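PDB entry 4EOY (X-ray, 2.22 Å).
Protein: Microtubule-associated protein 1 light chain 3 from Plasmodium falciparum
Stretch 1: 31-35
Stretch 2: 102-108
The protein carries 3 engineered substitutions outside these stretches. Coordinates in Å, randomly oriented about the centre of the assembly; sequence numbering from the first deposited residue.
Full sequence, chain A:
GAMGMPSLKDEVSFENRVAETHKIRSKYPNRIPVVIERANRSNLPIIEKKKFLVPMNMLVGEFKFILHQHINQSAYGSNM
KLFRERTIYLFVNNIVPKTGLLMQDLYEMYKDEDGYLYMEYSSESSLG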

ATOM      1  N   ARG A  31      13.369   0.801   5.253  1.00 33.95           N
ATOM      2  CA  ARG A  31      12.132   0.725   4.461  1.00 37.07           C
ATOM      3  C   ARG A  31      10.997   0.095   5.277  1.00 34.76           C
ATOM      4  O   ARG A  31      11.242  -0.710   6.192  1.00 29.45           O
ATOM      5  CB  ARG A  31      12.374  -0.068   3.174  1.00 41.31           C
ATOM      6  CG  ARG A  31      13.274   0.645   2.167  1.00 38.82           C
ATOM      7  CD  ARG A  31      13.368  -0.104   0.839  1.00 52.11           C
ATOM      8  NE  ARG A  31      13.940   0.695  -0.265  1.00 54.02           N
ATOM      9  CZ  ARG A  31      13.252   1.281  -1.256  1.00 48.63           C
ATOM     10  NH1 ARG A  31      11.927   1.192  -1.338  1.00 46.03           N
ATOM     11  NH2 ARG A  31      13.903   1.966  -2.192  1.00 49.34           N
ATOM     12  N   ILE A  32       9.755   0.458   4.960  1.00 33.66           N
ATOM     13  CA  ILE A  32       8.601  -0.101   5.674  1.00 28.37           C
ATOM     14  C   ILE A  32       7.734  -0.951   4.766  1.00 25.08           C
ATOM     15  O   ILE A  32       7.507  -0.600   3.606  1.00 23.29           O
ATOM     16  CB  ILE A  32       7.765   0.986   6.384  1.00 32.44           C
ATOM     17  CG1 ILE A  32       7.159   1.959   5.390  1.00 37.88           C
ATOM     18  CG2 ILE A  32       8.650   1.753   7.361  1.00 35.97           C
ATOM     19  CD1 ILE A  32       6.107   2.852   6.006  1.00 39.21           C
ATOM     20  N   PRO A  33       7.282  -2.109   5.278  1.00 26.38           N
ATOM     21  CA  PRO A  33       6.426  -2.969   4.484  1.00 27.84           C
ATOM     22  C   PRO A  33       4.972  -2.487   4.492  1.00 30.34           C
ATOM     23  O   PRO A  33       4.368  -2.355   5.564  1.00 29.18           O
ATOM     24  CB  PRO A  33       6.571  -4.333   5.171  1.00 26.23           C
ATOM     25  CG  PRO A  33       6.917  -4.015   6.581  1.00 22.15           C
ATOM     26  CD  PRO A  33       7.713  -2.759   6.532  1.00 25.22           C
ATOM     27  N   VAL A  34       4.432  -2.242   3.301  1.00 26.14           N
ATOM     28  CA  VAL A  34       3.087  -1.733   3.136  1.00 25.10           C
ATOM     29  C   VAL A  34       2.306  -2.662   2.222  1.00 33.45           C
ATOM     30  O   VAL A  34       2.835  -3.098   1.201  1.00 38.87           O
ATOM     31  CB  VAL A  34       3.102  -0.326   2.522  1.00 18.69           C
ATOM     32  CG1 VAL A  34       1.689   0.155   2.269  1.00 19.52           C
ATOM     33  CG2 VAL A  34       3.835   0.632   3.434  1.00 21.14           C
ATOM     34  N   VAL A  35       1.057  -2.958   2.594  1.00 28.48           N
ATOM     35  CA  VAL A  35       0.140  -3.730   1.769  1.00 24.44           C
ATOM     36  C   VAL A  35      -1.055  -2.850   1.425  1.00 27.19           C
ATOM     37  O   VAL A  35      -1.644  -2.233   2.309  1.00 26.19           O
ATOM     38  CB  VAL A  35      -0.357  -4.999   2.487  1.00 29.23           C
ATOM     39  CG1 VAL A  35      -1.146  -5.891   1.520  1.00 27.23           C
ATOM     40  CG2 VAL A  35       0.818  -5.771   3.053  1.00 33.49           C
ATOM     41  N   LEU A 102       5.904  11.858   7.380  1.00 34.78           N
ATOM     42  CA  LEU A 102       6.769  10.820   6.815  1.00 29.03           C
ATOM     43  C   LEU A 102       6.044   9.486   6.825  1.00 28.70           C
ATOM     44  O   LEU A 102       5.180   9.243   7.661  1.00 36.80           O
ATOM     45  CB  LEU A 102       8.059  10.675   7.634  1.00 28.06           C
ATOM     46  CG  LEU A 102       9.015  11.851   7.753  1.00 26.14           C
ATOM     47  CD1 LEU A 102      10.178  11.421   8.631  1.00 37.84           C
ATOM     48  CD2 LEU A 102       9.520  12.345   6.407  1.00 26.10           C
ATOM     49  N   MET A 103       6.411   8.602   5.905  1.00 29.17           N
ATOM     50  CA  MET A 103       5.831   7.257   5.870  1.00 25.24           C
ATOM     51  C   MET A 103       6.234   6.436   7.084  1.00 24.60           C
ATOM     52  O   MET A 103       5.552   5.478   7.444  1.00 24.26           O
ATOM     53  CB  MET A 103       6.228   6.505   4.581  1.00 32.45           C
ATOM     54  CG  MET A 103       5.409   6.874   3.338  1.00 22.71           C
ATOM     55  SD  MET A 103       3.641   6.502   3.487  1.00 25.63           S
ATOM     56  CE  MET A 103       3.612   4.750   3.823  1.00 19.66           C
ATOM     57  N   GLN A 104       7.340   6.798   7.732  1.00 25.13           N
ATOM     58  CA  GLN A 104       7.700   6.153   8.982  1.00 22.06           C
ATOM     59  C   GLN A 104       6.661   6.456  10.063  1.00 22.52           C
ATOM     60  O   GLN A 104       6.357   5.591  10.880  1.00 20.76           O
ATOM     61  CB  GLN A 104       9.079   6.608   9.452  1.00 24.66           C
ATOM     62  CG  GLN A 104       9.559   5.936  10.737  1.00 23.05           C
ATOM     63  CD  GLN A 104       9.821   4.447  10.569  1.00 30.21           C
ATOM     64  OE1 GLN A 104      10.087   3.967   9.452  1.00 34.36           O
ATOM     65  NE2 GLN A 104       9.769   3.705  11.677  1.00 25.05           N
ATOM     66  N   ASP A 105       6.144   7.685  10.075  1.00 24.87           N
ATOM     67  CA  ASP A 105       5.205   8.112  11.094  1.00 22.67           C
ATOM     68  C   ASP A 105       3.940   7.265  11.011  1.00 24.96           C
ATOM     69  O   ASP A 105       3.501   6.684  12.008  1.00 25.63           O
ATOM     70  CB  ASP A 105       4.912   9.599  10.951  1.00 23.52           C
ATOM     71  CG  ASP A 105       6.075  10.452  11.386  1.00 28.91           C
ATOM     72  OD1 ASP A 105       6.681  10.125  12.454  1.00 28.56           O
ATOM     73  OD2 ASP A 105       6.382  11.444  10.678  1.00 33.29           O
ATOM     74  N   LEU A 106       3.403   7.140   9.804  1.00 24.93           N
ATOM     75  CA  LEU A 106       2.278   6.259   9.559  1.00 22.43           C
ATOM     76  C   LEU A 106       2.575   4.872  10.088  1.00 26.72           C
ATOM     77  O   LEU A 106       1.717   4.256  10.732  1.00 31.13           O
ATOM     78  CB  LEU A 106       1.944   6.192   8.063  1.00 23.40           C
ATOM     79  CG  LEU A 106       0.802   7.091   7.611  1.00 28.64           C
ATOM     80  CD1 LEU A 106       1.115   8.537   7.919  1.00 25.59           C
ATOM     81  CD2 LEU A 106       0.480   6.889   6.128  1.00 25.14           C
ATOM     82  N   TYR A 107       3.783   4.376   9.809  1.00 21.47           N
ATOM     83  CA  TYR A 107       4.169   3.044  10.241  1.00 18.57           C
ATOM     84  C   TYR A 107       4.162   2.963  11.758  1.00 20.82           C
ATOM     85  O   TYR A 107       3.551   2.075  12.317  1.00 17.58           O
ATOM     86  CB  TYR A 107       5.547   2.669   9.711  1.00 19.84           C
ATOM     87  CG  TYR A 107       5.932   1.241   9.976  1.00 20.28           C
ATOM     88  CD1 TYR A 107       5.377   0.219   9.245  1.00 22.30           C
ATOM     89  CD2 TYR A 107       6.861   0.917  10.945  1.00 27.90           C
ATOM     90  CE1 TYR A 107       5.711  -1.097   9.479  1.00 24.01           C
ATOM     91  CE2 TYR A 107       7.218  -0.404  11.187  1.00 27.68           C
ATOM     92  CZ  TYR A 107       6.635  -1.409  10.442  1.00 27.28           C
ATOM     93  OH  TYR A 107       6.961  -2.739  10.649  1.00 35.53           O
ATOM     94  N   GLU A 108       4.850   3.881  12.427  1.00 24.24           N
ATOM     95  CA  GLU A 108       4.892   3.874  13.893  1.00 25.60           C
ATOM     96  C   GLU A 108       3.481   4.028  14.513  1.00 25.44           C
ATOM     97  O   GLU A 108       3.168   3.367  15.477  1.00 32.56           O
ATOM     98  CB  GLU A 108       5.882   4.925  14.417  1.00 28.61           C
ATOM     99  CG  GLU A 108       7.339   4.585  14.088  1.00 36.17           C
ATOM    100  CD  GLU A 108       8.350   5.672  14.462  1.00 46.39           C
ATOM    101  OE1 GLU A 108       8.002   6.656  15.157  1.00 44.59           O
ATOM    102  OE2 GLU A 108       9.522   5.537  14.053  1.00 54.43           O
TER

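Residues 31-35 form a β-strand, and residues 103-108 begin a helix that packs across it. The two axes approach to 9.2 Å, with an angle of 59° between their N-to-C directions. The backbones come nearest at I32 and Y107, whose CA atoms are 7.1 Å apart. No hydrogen bond crosses between the stretches; the contact is mainly apolar packing, with I32 methyls also against two oxygens.

I32 is the main bump. Its CA-to-CB bond points toward the helix, and its side chain enters a hollow lined by M103, Q104 and Y107. The tip of the side chain makes the closest approach: I32 CD1 lies 3.0 Å from M103 O, a tight fit against the backbone. M103 O accepts the helical hydrogen bond from Y107 N, at 3.2 Å; its approach to I32 is only a packing contact. The same methyl, I32 CD1, is 3.8 Å from M103 CE and 3.8 Å from Y107 CB. The other methyl, I32 CG2, sits over the face of the Y107 ring, 4.1 Å from its centroid, in a CH-pi contact. I32 CG2 also meets Q104 OE1 at 3.4 Å. The CB of Q104 points sideways, but the end of its side chain comes nearer the strand. Its amide also donates a hydrogen bond along the helix, from Q104 NE2 to E108 OE2, at 3.0 Å.

Smaller contacts extend the fit along the strand. P33 CD packs 3.9 Å from Y107 CE1, approaching the ring obliquely. V34 CG2 lies 4.1 Å from M103 CE. The M103 side chain has all three chi angles in m. Its terminal methyl packs against both I32 and V34. Y107 OH is hydrogen-bonded elsewhere in the structure, while its ring serves this apolar surface. The CA-to-CB bond of R31 points away from the helix, and R31 makes no contact with it.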